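Nitrite transporter NirC (Salmonella enterica subsp. enterica serovar Typhimurium, PDB 4FC4) forms a pentameric channel of the formate/nitrite transporter family that carries nitrite in and out across the bacterial inner membrane. Local coordinates at residues A11-I16 against M85-G90; A158-L163 against Y195-A200; C165-M170 against L181-C186. One frame throughout, in Å; residues are numbered along the deposited sequence.

Contact 1 of 3, residues A11-I16 against M85-G90; sequences ANAARI and MFLTLG
N12 OD1 is gripped by two nitrogens of R15, one helical turn further along helix 3-22. R15 NH2 lies 2.7 Å from N12 OD1, and R15 NE completes the side-on pair at 3.0 Å from N12 OD1. Both donors lie in the carbonyl plane, and the oxygen lies nearly in the guanidinium plane, so the amide is fixed in rotation. NH2 also forms a salt bridge with E78, which steadies the arginine. With N12 CG anti to the backbone N (chi1 -166°), the other arm of the amide reaches across to F86. N12 ND2 sits over the centre of the F86 ring, 3.1 Å above its plane, with the amide and ring planes 82° apart, an amino-aromatic contact. The other face of the ring carries the methyl of M85, CE, nearer the rim. Next along the helix, A13 CB is pressed against the backbone of the second helix, 3.4 Å from F86 O and 3.8 Å from G90 CA, where glycine presents only its bare main chain. A13 CB also meets L87 CD2 at 3.8 Å, and I16 adds looser methyl contacts. The segments cross at -105°, their axes 7.9 Å apart, so helix 3-22 lies across helix 80-93. Helix 98-125 covers I16 and L87 through I104, while I168 and I172 of helix 150-172 pack on F86.

Contact 2 of 3, residues A158-L163 against Y195-A200; sequences ALCNWL and YEHSVA
The tight part of this contact is the ring of Y195 fitted against the side of helix 150-172. L159 CB stands 3.6 Å above the plane of the ring, over its centre, a CH-pi contact 4° off the normal. L159 CD1 continues outward over the same ring to 3.4 Å from Y195 CE1, and L163 CD1 meets the ring edge near its plane, 3.8 Å from Y195 CE2. Beside it C160 is squeezed against the backbone of the loop, its CB 3.0 Å from E196 O. C160 SG, anti to the backbone N (chi1 169°), also passes 3.3 Å from E196 O. This carbonyl accepts a hydrogen bond from N233, while the E196 carboxylate turns away to K145 and N225. The looser part lies at H197: C160 SG touches H197 CB at 3.6 Å and faces the edge of the imidazole, whose centroid is 4.7 Å away, a sulfur-aromatic approach. No solvent side exists here: all touching residues are buried, and L40 and I43 of a neighbouring subunit cover L159, L163 and Y195. Y195, E196 and H197 belong to the break between helix 177-192 and helix 198-209, the broken transmembrane helix of formate/nitrite channels, and H197 probably corresponds to the histidine that faces the pore in other members. As N-cap of helix 198-209, H197 ND1 accepts from A200 N at 3.1 Å, while NE2 bonds T81 OG1. This is consistent with a neutral imidazole protonated on NE2 and held at both nitrogens, whereas van der Waals and sulfur contacts, without a hydrogen bond, cross to helix 150-172.

Contact 3 of 3, residues C165-M170 against L181-C186; sequences CLAIWM and LAIWWC
Apolar packing between small side chains carries most of the contact. A167 CB points into the partner helix and touches C186 CB at 3.6 Å, while I183 CA lies 3.9 Å from A167 CB, so this methyl reaches the main chain of the other helix. The I183 side chain itself stays looser, its CG1 4.4 Å from A167 CB. One turn further along, M170 CB meets A182 CB obliquely, at 3.7 Å. M170 CG is anti to the carbonyl carbon (chi1 -67°) and its chain bends at chi3, and farther out M170 packs on I74 of a neighbouring subunit. The two segments form an antiparallel helical hairpin, their directions 168° apart and their axes 8.3 Å apart, in which helix 150-172 turns back through a short connection into helix 177-192, the first half of the broken helix of the formate/nitrite channel fold. L69 of helix 67-75 covers A167 and I183 together. Sulfur supplies the second kind of contact: C186 SG, also anti to its carbonyl carbon, lies between the helices, 3.7 Å from A167 N and 4.3 Å from L166 CB. It also lies close to the methyl of A167, with C186 SG 3.8 Å from A167 CB. The tryptophan rings stay outside the interface, on the flanks of the hairpin, where W169 gives its NE1 to A75 O of the neighbouring subunit and W185 packs on T64 of that subunit.

From the N terminus, contact 1 comes first: helix 3-22 meets helix 80-93, closing a loop of 68 residues before either other contact opens. The chain then passes through helices 98-125 and 137-147 to helix 150-172, which serves both later contacts. Contact 3 closes a short hairpin with helix 177-192 and lies within the longer loop that contact 2 closes at 195-200; none of the three cross. Contacts 2 and 3 meet where L163 O lies against C186 CB. Contact 1 joins contact 3 where M85 packs on C165 and I168 and L89 on W169, so helix 150-172 links helix 80-93, and through it helix 3-22, to the break before helix 198-209. Contacts 2 and 3 also reach the neighbouring subunit.

Contact 1 of 3, residues A11-I16 against M85-G90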
ATOM      1  N   ALA B  11       3.207  31.912   5.376  1.00 54.50           N
ATOM      2  CA  ALA B  11       3.685  32.369   4.067  1.00 51.63           C
ATOM      3  C   ALA B  11       2.595  32.017   3.062  1.00 50.06           C
ATOM      4  O   ALA B  11       2.269  32.811   2.195  1.00 52.48           O
ATOM      5  CB  ALA B  11       5.010  31.750   3.685  1.00 45.57           C
ATOM      6  N   ASN B  12       1.973  30.859   3.213  1.00 47.24           N
ATOM      7  CA  ASN B  12       0.879  30.520   2.330  1.00 46.09           C
ATOM      8  C   ASN B  12      -0.304  31.533   2.396  1.00 48.66           C
ATOM      9  O   ASN B  12      -0.957  31.861   1.396  1.00 50.29           O
ATOM     10  CB  ASN B  12       0.426  29.131   2.661  1.00 44.49           C
ATOM     11  CG  ASN B  12      -0.474  28.546   1.600  1.00 45.98           C
ATOM     12  OD1 ASN B  12      -0.241  28.694   0.401  1.00 49.56           O
ATOM     13  ND2 ASN B  12      -1.519  27.885   2.038  1.00 44.70           N
ATOM     14  N   ALA B  13      -0.568  32.051   3.583  1.00 50.39           N
ATOM     15  CA  ALA B  13      -1.676  32.942   3.753  1.00 49.54           C
ATOM     16  C   ALA B  13      -1.415  34.263   3.013  1.00 53.04           C
ATOM     17  O   ALA B  13      -2.337  34.785   2.341  1.00 55.73           O
ATOM     18  CB  ALA B  13      -1.931  33.140   5.225  1.00 48.61           C
ATOM     19  N   ALA B  14      -0.182  34.788   3.119  1.00 52.97           N
ATOM     20  CA  ALA B  14       0.247  35.979   2.327  1.00 58.15           C
ATOM     21  C   ALA B  14       0.169  35.749   0.816  1.00 55.66           C
ATOM     22  O   ALA B  14      -0.227  36.644   0.065  1.00 62.18           O
ATOM     23  CB  ALA B  14       1.637  36.529   2.741  1.00 55.66           C
ATOM     24  N   ARG B  15       0.501  34.544   0.390  1.00 53.96           N
ATOM     25  CA  ARG B  15       0.414  34.153  -1.013  1.00 54.13           C
ATOM     26  C   ARG B  15      -1.014  34.123  -1.487  1.00 52.07           C
ATOM     27  O   ARG B  15      -1.278  34.587  -2.596  1.00 52.24           O
ATOM     28  CB  ARG B  15       1.036  32.765  -1.246  1.00 54.59           C
ATOM     29  CG  ARG B  15       1.196  32.414  -2.720  1.00 54.19           C
ATOM     30  CD  ARG B  15       1.352  30.917  -2.964  1.00 53.34           C
ATOM     31  NE  ARG B  15       0.394  30.073  -2.242  1.00 54.71           N
ATOM     32  CZ  ARG B  15      -0.834  29.734  -2.681  1.00 58.32           C
ATOM     33  NH1 ARG B  15      -1.306  30.207  -3.831  1.00 58.19           N
ATOM     34  NH2 ARG B  15      -1.625  28.952  -1.950  1.00 47.92           N
ATOM     35  N   ILE B  16      -1.910  33.550  -0.659  1.00 48.01           N
ATOM     36  CA  ILE B  16      -3.347  33.537  -0.933  1.00 46.73           C
ATOM     37  C   ILE B  16      -3.868  34.983  -1.046  1.00 50.50           C
ATOM     38  O   ILE B  16      -4.536  35.338  -2.013  1.00 49.10           O
ATOM     39  CB  ILE B  16      -4.113  32.752   0.151  1.00 45.51           C
ATOM     40  CG1 ILE B  16      -3.846  31.243   0.044  1.00 40.76           C
ATOM     41  CG2 ILE B  16      -5.626  33.041   0.098  1.00 44.72           C
ATOM     42  CD1 ILE B  16      -4.230  30.494   1.307  1.00 37.72           C
ATOM     43  N   MET B  85      -7.683  27.464   8.495  1.00 46.20           N
ATOM     44  CA  MET B  85      -6.387  27.302   9.205  1.00 47.34           C
ATOM     45  C   MET B  85      -5.281  28.244   8.731  1.00 49.02           C
ATOM     46  O   MET B  85      -4.662  28.914   9.565  1.00 55.70           O
ATOM     47  CB  MET B  85      -5.866  25.869   9.154  1.00 49.15           C
ATOM     48  CG  MET B  85      -4.560  25.599   9.908  1.00 48.38           C
ATOM     49  SD  MET B  85      -4.143  23.820   9.751  1.00 46.58           S
ATOM     50  CE  MET B  85      -3.491  23.725   8.088  1.00 40.91           C
ATOM     51  N   PHE B  86      -5.058  28.326   7.418  1.00 45.70           N
ATOM     52  CA  PHE B  86      -3.897  29.032   6.880  1.00 47.77           C
ATOM     53  C   PHE B  86      -3.970  30.502   7.281  1.00 52.05           C
ATOM     54  O   PHE B  86      -2.988  31.122   7.806  1.00 52.91           O
ATOM     55  CB  PHE B  86      -3.826  28.911   5.328  1.00 47.80           C
ATOM     56  CG  PHE B  86      -3.376  27.550   4.808  1.00 46.59           C
ATOM     57  CD1 PHE B  86      -2.157  26.976   5.204  1.00 48.68           C
ATOM     58  CD2 PHE B  86      -4.168  26.841   3.883  1.00 46.77           C
ATOM     59  CE1 PHE B  86      -1.744  25.724   4.695  1.00 46.04           C
ATOM     60  CE2 PHE B  86      -3.767  25.593   3.379  1.00 42.87           C
ATOM     61  CZ  PHE B  86      -2.566  25.029   3.792  1.00 41.04           C
ATOM     62  N   LEU B  87      -5.149  31.065   7.011  1.00 52.61           N
ATOM     63  CA  LEU B  87      -5.391  32.469   7.247  1.00 55.20           C
ATOM     64  C   LEU B  87      -5.315  32.813   8.725  1.00 58.21           C
ATOM     65  O   LEU B  87      -4.862  33.888   9.079  1.00 62.90           O
ATOM     66  CB  LEU B  87      -6.703  32.901   6.614  1.00 54.11           C
ATOM     67  CG  LEU B  87      -6.793  32.650   5.103  1.00 53.46           C
ATOM     68  CD1 LEU B  87      -8.082  33.242   4.573  1.00 56.03           C
ATOM     69  CD2 LEU B  87      -5.633  33.285   4.349  1.00 55.10           C
ATOM     70  N   THR B  88      -5.695  31.878   9.587  1.00 58.42           N
ATOM     71  CA  THR B  88      -5.660  32.113  11.025  1.00 59.75           C
ATOM     72  C   THR B  88      -4.202  32.315  11.448  1.00 61.96           C
ATOM     73  O   THR B  88      -3.855  33.358  12.079  1.00 66.30           O
ATOM     74  CB  THR B  88      -6.312  30.934  11.796  1.00 59.36           C
ATOM     75  OG1 THR B  88      -7.739  31.021  11.638  1.00 59.91           O
ATOM     76  CG2 THR B  88      -5.950  30.964  13.281  1.00 57.24           C
ATOM     77  N   LEU B  89      -3.372  31.333  11.081  1.00 55.41           N
ATOM     78  CA  LEU B  89      -1.940  31.365  11.323  1.00 55.02           C
ATOM     79  C   LEU B  89      -1.327  32.597  10.688  1.00 56.60           C
ATOM     80  O   LEU B  89      -0.425  33.199  11.268  1.00 62.47           O
ATOM     81  CB  LEU B  89      -1.252  30.060  10.832  1.00 51.42           C
ATOM     82  CG  LEU B  89      -1.655  28.863  11.711  1.00 49.90           C
ATOM     83  CD1 LEU B  89      -1.139  27.526  11.209  1.00 47.58           C
ATOM     84  CD2 LEU B  89      -1.159  29.082  13.133  1.00 50.71           C
ATOM     85  N   GLY B  90      -1.802  32.986   9.508  1.00 55.75           N
ATOM     86  CA  GLY B  90      -1.351  34.245   8.863  1.00 56.57           C
ATOM     87  C   GLY B  90      -1.640  35.494   9.693  1.00 58.46           C
ATOM     88  O   GLY B  90      -0.742  36.346   9.890  1.00 57.70           O
TER

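Contact 2 of 3, residues A158-L163 against Y195-A200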
ATOM      1  N   ALA B 158     -17.285  20.540  12.748  1.00 48.45           N
ATOM      2  CA  ALA B 158     -16.074  20.820  13.517  1.00 49.61           C
ATOM      3  C   ALA B 158     -15.189  19.567  13.500  1.00 46.19           C
ATOM      4  O   ALA B 158     -14.003  19.666  13.186  1.00 46.59           O
ATOM      5  CB  ALA B 158     -16.394  21.299  14.935  1.00 47.61           C
ATOM      6  N   LEU B 159     -15.765  18.387  13.735  1.00 44.12           N
ATOM      7  CA  LEU B 159     -14.944  17.176  13.766  1.00 43.01           C
ATOM      8  C   LEU B 159     -14.298  16.837  12.370  1.00 45.07           C
ATOM      9  O   LEU B 159     -13.147  16.404  12.268  1.00 40.90           O
ATOM     10  CB  LEU B 159     -15.768  16.025  14.290  1.00 43.92           C
ATOM     11  CG  LEU B 159     -15.967  15.954  15.802  1.00 47.12           C
ATOM     12  CD1 LEU B 159     -17.182  15.086  16.080  1.00 44.58           C
ATOM     13  CD2 LEU B 159     -14.758  15.434  16.578  1.00 46.67           C
ATOM     14  N   CYS B 160     -15.054  17.053  11.304  1.00 43.57           N
ATOM     15  CA  CYS B 160     -14.540  16.880   9.983  1.00 44.47           C
ATOM     16  C   CYS B 160     -13.248  17.709   9.719  1.00 43.61           C
ATOM     17  O   CYS B 160     -12.223  17.145   9.337  1.00 42.03           O
ATOM     18  CB  CYS B 160     -15.622  17.236   8.950  1.00 43.83           C
ATOM     19  SG  CYS B 160     -14.893  17.318   7.302  1.00 45.01           S
ATOM     20  N   ASN B 161     -13.312  19.019   9.941  1.00 41.92           N
ATOM     21  CA  ASN B 161     -12.256  19.912   9.516  1.00 43.21           C
ATOM     22  C   ASN B 161     -11.022  19.839  10.376  1.00 43.43           C
ATOM     23  O   ASN B 161      -9.914  20.186   9.949  1.00 45.89           O
ATOM     24  CB  ASN B 161     -12.730  21.373   9.391  1.00 45.94           C
ATOM     25  CG  ASN B 161     -11.931  22.126   8.336  1.00 44.58           C
ATOM     26  OD1 ASN B 161     -11.506  21.495   7.410  1.00 42.69           O
ATOM     27  ND2 ASN B 161     -11.700  23.471   8.489  1.00 47.96           N
ATOM     28  N   TRP B 162     -11.215  19.401  11.598  1.00 45.29           N
ATOM     29  CA  TRP B 162     -10.100  18.954  12.412  1.00 43.45           C
ATOM     30  C   TRP B 162      -9.315  17.984  11.586  1.00 44.99           C
ATOM     31  O   TRP B 162      -8.108  18.172  11.392  1.00 47.75           O
ATOM     32  CB  TRP B 162     -10.604  18.274  13.693  1.00 40.62           C
ATOM     33  CG  TRP B 162      -9.632  18.482  14.839  1.00 42.03           C
ATOM     34  CD1 TRP B 162      -8.328  18.965  14.756  1.00 42.34           C
ATOM     35  CD2 TRP B 162      -9.839  18.198  16.252  1.00 42.09           C
ATOM     36  NE1 TRP B 162      -7.739  19.015  15.978  1.00 43.13           N
ATOM     37  CE2 TRP B 162      -8.588  18.559  16.928  1.00 46.69           C
ATOM     38  CE3 TRP B 162     -10.911  17.741  17.011  1.00 45.73           C
ATOM     39  CZ2 TRP B 162      -8.439  18.466  18.339  1.00 49.34           C
ATOM     40  CZ3 TRP B 162     -10.751  17.622  18.420  1.00 46.75           C
ATOM     41  CH2 TRP B 162      -9.540  17.969  19.057  1.00 49.47           C
ATOM     42  N   LEU B 163     -10.001  16.958  11.060  1.00 39.26           N
ATOM     43  CA  LEU B 163      -9.332  15.859  10.415  1.00 40.56           C
ATOM     44  C   LEU B 163      -8.742  16.323   9.066  1.00 43.44           C
ATOM     45  O   LEU B 163      -7.613  16.001   8.739  1.00 40.11           O
ATOM     46  CB  LEU B 163     -10.263  14.622  10.250  1.00 37.20           C
ATOM     47  CG  LEU B 163     -10.242  13.743  11.497  1.00 37.51           C
ATOM     48  CD1 LEU B 163     -11.411  12.746  11.570  1.00 38.16           C
ATOM     49  CD2 LEU B 163      -8.880  13.031  11.609  1.00 36.14           C
ATOM     50  N   TYR B 195     -18.595  12.405   9.660  1.00 37.41           N
ATOM     51  CA  TYR B 195     -18.445  13.874   9.820  1.00 39.22           C
ATOM     52  C   TYR B 195     -18.810  14.708   8.525  1.00 40.46           C
ATOM     53  O   TYR B 195     -18.923  14.172   7.447  1.00 41.46           O
ATOM     54  CB  TYR B 195     -17.075  14.250  10.372  1.00 36.30           C
ATOM     55  CG  TYR B 195     -16.659  13.520  11.616  1.00 39.62           C
ATOM     56  CD1 TYR B 195     -17.578  13.200  12.629  1.00 39.78           C
ATOM     57  CD2 TYR B 195     -15.313  13.131  11.788  1.00 42.03           C
ATOM     58  CE1 TYR B 195     -17.174  12.528  13.782  1.00 40.58           C
ATOM     59  CE2 TYR B 195     -14.902  12.455  12.926  1.00 43.22           C
ATOM     60  CZ  TYR B 195     -15.823  12.170  13.923  1.00 43.24           C
ATOM     61  OH  TYR B 195     -15.374  11.491  15.026  1.00 41.36           O
ATOM     62  N   GLU B 196     -18.995  16.007   8.646  1.00 41.24           N
ATOM     63  CA  GLU B 196     -19.581  16.826   7.547  1.00 44.73           C
ATOM     64  C   GLU B 196     -18.538  17.767   6.933  1.00 45.67           C
ATOM     65  O   GLU B 196     -17.944  18.595   7.654  1.00 47.45           O
ATOM     66  CB  GLU B 196     -20.754  17.702   8.093  1.00 47.80           C
ATOM     67  CG  GLU B 196     -22.062  16.985   8.464  1.00 48.59           C
ATOM     68  CD  GLU B 196     -22.810  16.380   7.279  1.00 49.77           C
ATOM     69  OE1 GLU B 196     -23.483  17.074   6.463  1.00 46.00           O
ATOM     70  OE2 GLU B 196     -22.692  15.162   7.153  1.00 50.35           O
ATOM     71  N   HIS B 197     -18.322  17.673   5.621  1.00 43.91           N
ATOM     72  CA  HIS B 197     -17.383  18.576   4.934  1.00 41.28           C
ATOM     73  C   HIS B 197     -18.179  19.542   4.105  1.00 40.71           C
ATOM     74  O   HIS B 197     -18.951  19.120   3.264  1.00 42.36           O
ATOM     75  CB  HIS B 197     -16.352  17.772   4.080  1.00 41.22           C
ATOM     76  CG  HIS B 197     -15.228  18.627   3.535  1.00 36.42           C
ATOM     77  ND1 HIS B 197     -15.089  18.874   2.235  1.00 36.50           N
ATOM     78  CD2 HIS B 197     -14.205  19.355   4.198  1.00 37.17           C
ATOM     79  CE1 HIS B 197     -14.027  19.733   2.044  1.00 37.15           C
ATOM     80  NE2 HIS B 197     -13.478  19.998   3.253  1.00 36.14           N
ATOM     81  N   SER B 198     -18.092  20.835   4.410  1.00 45.84           N
ATOM     82  CA  SER B 198     -18.917  21.896   3.737  1.00 44.74           C
ATOM     83  C   SER B 198     -18.788  21.874   2.183  1.00 44.33           C
ATOM     84  O   SER B 198     -19.783  21.714   1.469  1.00 42.56           O
ATOM     85  CB  SER B 198     -18.577  23.285   4.294  1.00 42.92           C
ATOM     86  OG  SER B 198     -17.229  23.661   3.944  1.00 43.23           O
ATOM     87  N   VAL B 199     -17.566  21.994   1.673  1.00 44.12           N
ATOM     88  CA  VAL B 199     -17.318  21.949   0.210  1.00 46.33           C
ATOM     89  C   VAL B 199     -17.717  20.594  -0.401  1.00 44.18           C
ATOM     90  O   VAL B 199     -18.335  20.516  -1.467  1.00 47.13           O
ATOM     91  CB  VAL B 199     -15.850  22.335  -0.118  1.00 45.66           C
ATOM     92  CG1 VAL B 199     -15.560  22.261  -1.596  1.00 44.17           C
ATOM     93  CG2 VAL B 199     -15.547  23.743   0.384  1.00 41.44           C
ATOM     94  N   ALA B 200     -17.378  19.507   0.253  1.00 44.40           N
ATOM     95  CA  ALA B 200     -17.796  18.195  -0.295  1.00 43.54           C
ATOM     96  C   ALA B 200     -19.342  18.081  -0.337  1.00 44.10           C
ATOM     97  O   ALA B 200     -19.886  17.466  -1.243  1.00 43.20           O
ATOM     98  CB  ALA B 200     -17.189  17.038   0.498  1.00 39.62           C
TER

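Contact 3 of 3, residues C165-M170 against L181-C186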
ATOM      1  N   CYS B 165      -7.965  19.548   8.049  1.00 41.45           N
ATOM      2  CA  CYS B 165      -6.800  20.348   8.448  1.00 42.28           C
ATOM      3  C   CYS B 165      -5.645  19.535   9.028  1.00 42.29           C
ATOM      4  O   CYS B 165      -4.488  19.891   8.826  1.00 49.97           O
ATOM      5  CB  CYS B 165      -7.184  21.449   9.403  1.00 41.67           C
ATOM      6  SG  CYS B 165      -8.066  22.739   8.504  1.00 51.30           S
ATOM      7  N   LEU B 166      -5.932  18.453   9.752  1.00 39.37           N
ATOM      8  CA  LEU B 166      -4.860  17.596  10.214  1.00 40.61           C
ATOM      9  C   LEU B 166      -4.100  16.974   9.022  1.00 45.68           C
ATOM     10  O   LEU B 166      -2.870  16.863   9.059  1.00 48.96           O
ATOM     11  CB  LEU B 166      -5.365  16.530  11.196  1.00 39.91           C
ATOM     12  CG  LEU B 166      -5.428  17.115  12.627  1.00 42.12           C
ATOM     13  CD1 LEU B 166      -6.440  16.374  13.515  1.00 42.12           C
ATOM     14  CD2 LEU B 166      -4.049  17.191  13.278  1.00 38.84           C
ATOM     15  N   ALA B 167      -4.826  16.621   7.949  1.00 41.30           N
ATOM     16  CA  ALA B 167      -4.225  16.054   6.763  1.00 37.13           C
ATOM     17  C   ALA B 167      -3.355  17.128   6.101  1.00 38.45           C
ATOM     18  O   ALA B 167      -2.222  16.880   5.709  1.00 38.18           O
ATOM     19  CB  ALA B 167      -5.315  15.563   5.825  1.00 37.24           C
ATOM     20  N   ILE B 168      -3.860  18.354   6.041  1.00 39.24           N
ATOM     21  CA  ILE B 168      -3.098  19.422   5.392  1.00 38.42           C
ATOM     22  C   ILE B 168      -1.803  19.720   6.124  1.00 40.31           C
ATOM     23  O   ILE B 168      -0.725  19.830   5.513  1.00 44.29           O
ATOM     24  CB  ILE B 168      -3.950  20.683   5.274  1.00 37.79           C
ATOM     25  CG1 ILE B 168      -5.118  20.396   4.295  1.00 34.67           C
ATOM     26  CG2 ILE B 168      -3.061  21.808   4.860  1.00 37.27           C
ATOM     27  CD1 ILE B 168      -6.200  21.436   4.332  1.00 32.55           C
ATOM     28  N   TRP B 169      -1.930  19.797   7.446  1.00 41.89           N
ATOM     29  CA  TRP B 169      -0.847  19.953   8.398  1.00 41.80           C
ATOM     30  C   TRP B 169       0.201  18.882   8.236  1.00 41.80           C
ATOM     31  O   TRP B 169       1.395  19.189   8.035  1.00 43.06           O
ATOM     32  CB  TRP B 169      -1.446  19.875   9.792  1.00 42.31           C
ATOM     33  CG  TRP B 169      -0.491  20.156  10.936  1.00 42.36           C
ATOM     34  CD1 TRP B 169       0.088  19.235  11.798  1.00 41.50           C
ATOM     35  CD2 TRP B 169      -0.003  21.467  11.382  1.00 43.14           C
ATOM     36  NE1 TRP B 169       0.895  19.867  12.714  1.00 44.28           N
ATOM     37  CE2 TRP B 169       0.884  21.205  12.519  1.00 45.64           C
ATOM     38  CE3 TRP B 169      -0.195  22.783  10.957  1.00 42.84           C
ATOM     39  CZ2 TRP B 169       1.547  22.231  13.188  1.00 49.37           C
ATOM     40  CZ3 TRP B 169       0.469  23.806  11.629  1.00 45.52           C
ATOM     41  CH2 TRP B 169       1.321  23.546  12.723  1.00 49.12           C
ATOM     42  N   MET B 170      -0.216  17.621   8.361  1.00 40.77           N
ATOM     43  CA  MET B 170       0.734  16.500   8.255  1.00 41.45           C
ATOM     44  C   MET B 170       1.420  16.446   6.891  1.00 40.12           C
ATOM     45  O   MET B 170       2.580  16.095   6.789  1.00 39.82           O
ATOM     46  CB  MET B 170       0.067  15.171   8.572  1.00 39.12           C
ATOM     47  CG  MET B 170      -0.396  14.990  10.008  1.00 41.90           C
ATOM     48  SD  MET B 170      -1.093  13.339  10.180  1.00 47.12           S
ATOM     49  CE  MET B 170       0.382  12.424  10.462  1.00 52.92           C
ATOM     50  N   LEU B 181      -0.491   9.238   2.126  1.00 37.64           N
ATOM     51  CA  LEU B 181      -0.916   8.497   3.296  1.00 40.07           C
ATOM     52  C   LEU B 181      -1.557   9.337   4.383  1.00 40.27           C
ATOM     53  O   LEU B 181      -2.605   8.913   4.978  1.00 38.08           O
ATOM     54  CB  LEU B 181       0.238   7.699   3.862  1.00 40.55           C
ATOM     55  CG  LEU B 181       0.291   6.293   3.269  1.00 46.85           C
ATOM     56  CD1 LEU B 181       0.053   6.239   1.775  1.00 44.24           C
ATOM     57  CD2 LEU B 181       1.552   5.524   3.658  1.00 47.03           C
ATOM     58  N   ALA B 182      -0.971  10.507   4.678  1.00 38.70           N
ATOM     59  CA  ALA B 182      -1.586  11.380   5.733  1.00 37.15           C
ATOM     60  C   ALA B 182      -2.995  11.737   5.339  1.00 37.26           C
ATOM     61  O   ALA B 182      -3.937  11.656   6.138  1.00 43.37           O
ATOM     62  CB  ALA B 182      -0.769  12.650   5.954  1.00 35.56           C
ATOM     63  N   ILE B 183      -3.124  12.161   4.083  1.00 40.41           N
ATOM     64  CA  ILE B 183      -4.397  12.548   3.473  1.00 39.13           C
ATOM     65  C   ILE B 183      -5.392  11.345   3.454  1.00 35.85           C
ATOM     66  O   ILE B 183      -6.515  11.443   3.926  1.00 35.66           O
ATOM     67  CB  ILE B 183      -4.159  13.094   2.037  1.00 39.51           C
ATOM     68  CG1 ILE B 183      -3.313  14.401   2.065  1.00 40.33           C
ATOM     69  CG2 ILE B 183      -5.514  13.279   1.350  1.00 39.95           C
ATOM     70  CD1 ILE B 183      -2.801  14.860   0.668  1.00 39.43           C
ATOM     71  N   TRP B 184      -4.943  10.192   2.995  1.00 33.17           N
ATOM     72  CA  TRP B 184      -5.774   9.004   2.961  1.00 33.38           C
ATOM     73  C   TRP B 184      -6.366   8.667   4.345  1.00 36.72           C
ATOM     74  O   TRP B 184      -7.579   8.390   4.478  1.00 43.93           O
ATOM     75  CB  TRP B 184      -4.963   7.802   2.380  1.00 34.10           C
ATOM     76  CG  TRP B 184      -5.795   6.533   2.422  1.00 36.99           C
ATOM     77  CD1 TRP B 184      -6.852   6.188   1.564  1.00 33.42           C
ATOM     78  CD2 TRP B 184      -5.761   5.459   3.443  1.00 39.41           C
ATOM     79  NE1 TRP B 184      -7.428   5.043   1.955  1.00 35.99           N
ATOM     80  CE2 TRP B 184      -6.788   4.485   3.020  1.00 37.57           C
ATOM     81  CE3 TRP B 184      -4.978   5.183   4.579  1.00 37.03           C
ATOM     82  CZ2 TRP B 184      -7.050   3.312   3.747  1.00 32.80           C
ATOM     83  CZ3 TRP B 184      -5.224   3.962   5.283  1.00 37.07           C
ATOM     84  CH2 TRP B 184      -6.252   3.070   4.893  1.00 33.34           C
ATOM     85  N   TRP B 185      -5.536   8.717   5.394  1.00 36.30           N
ATOM     86  CA  TRP B 185      -5.948   8.334   6.731  1.00 35.21           C
ATOM     87  C   TRP B 185      -7.020   9.240   7.187  1.00 38.87           C
ATOM     88  O   TRP B 185      -8.020   8.783   7.765  1.00 40.16           O
ATOM     89  CB  TRP B 185      -4.821   8.417   7.742  1.00 34.91           C
ATOM     90  CG  TRP B 185      -4.010   7.187   7.900  1.00 34.03           C
ATOM     91  CD1 TRP B 185      -2.642   7.021   7.632  1.00 37.10           C
ATOM     92  CD2 TRP B 185      -4.465   5.893   8.385  1.00 33.96           C
ATOM     93  NE1 TRP B 185      -2.220   5.759   7.917  1.00 30.38           N
ATOM     94  CE2 TRP B 185      -3.271   5.011   8.377  1.00 34.14           C
ATOM     95  CE3 TRP B 185      -5.705   5.370   8.787  1.00 34.69           C
ATOM     96  CZ2 TRP B 185      -3.352   3.645   8.738  1.00 37.04           C
ATOM     97  CZ3 TRP B 185      -5.773   4.017   9.180  1.00 38.14           C
ATOM     98  CH2 TRP B 185      -4.620   3.167   9.155  1.00 38.63           C
ATOM     99  N   CYS B 186      -6.854  10.532   6.934  1.00 35.66           N
ATOM    100  CA  CYS B 186      -7.784  11.503   7.543  1.00 36.81           C
ATOM    101  C   CYS B 186      -9.130  11.494   6.873  1.00 37.44           C
ATOM    102  O   CYS B 186     -10.146  11.689   7.521  1.00 38.30           O
ATOM    103  CB  CYS B 186      -7.212  12.916   7.471  1.00 33.77           C
ATOM    104  SG  CYS B 186      -5.857  13.088   8.605  1.00 34.78           S
TER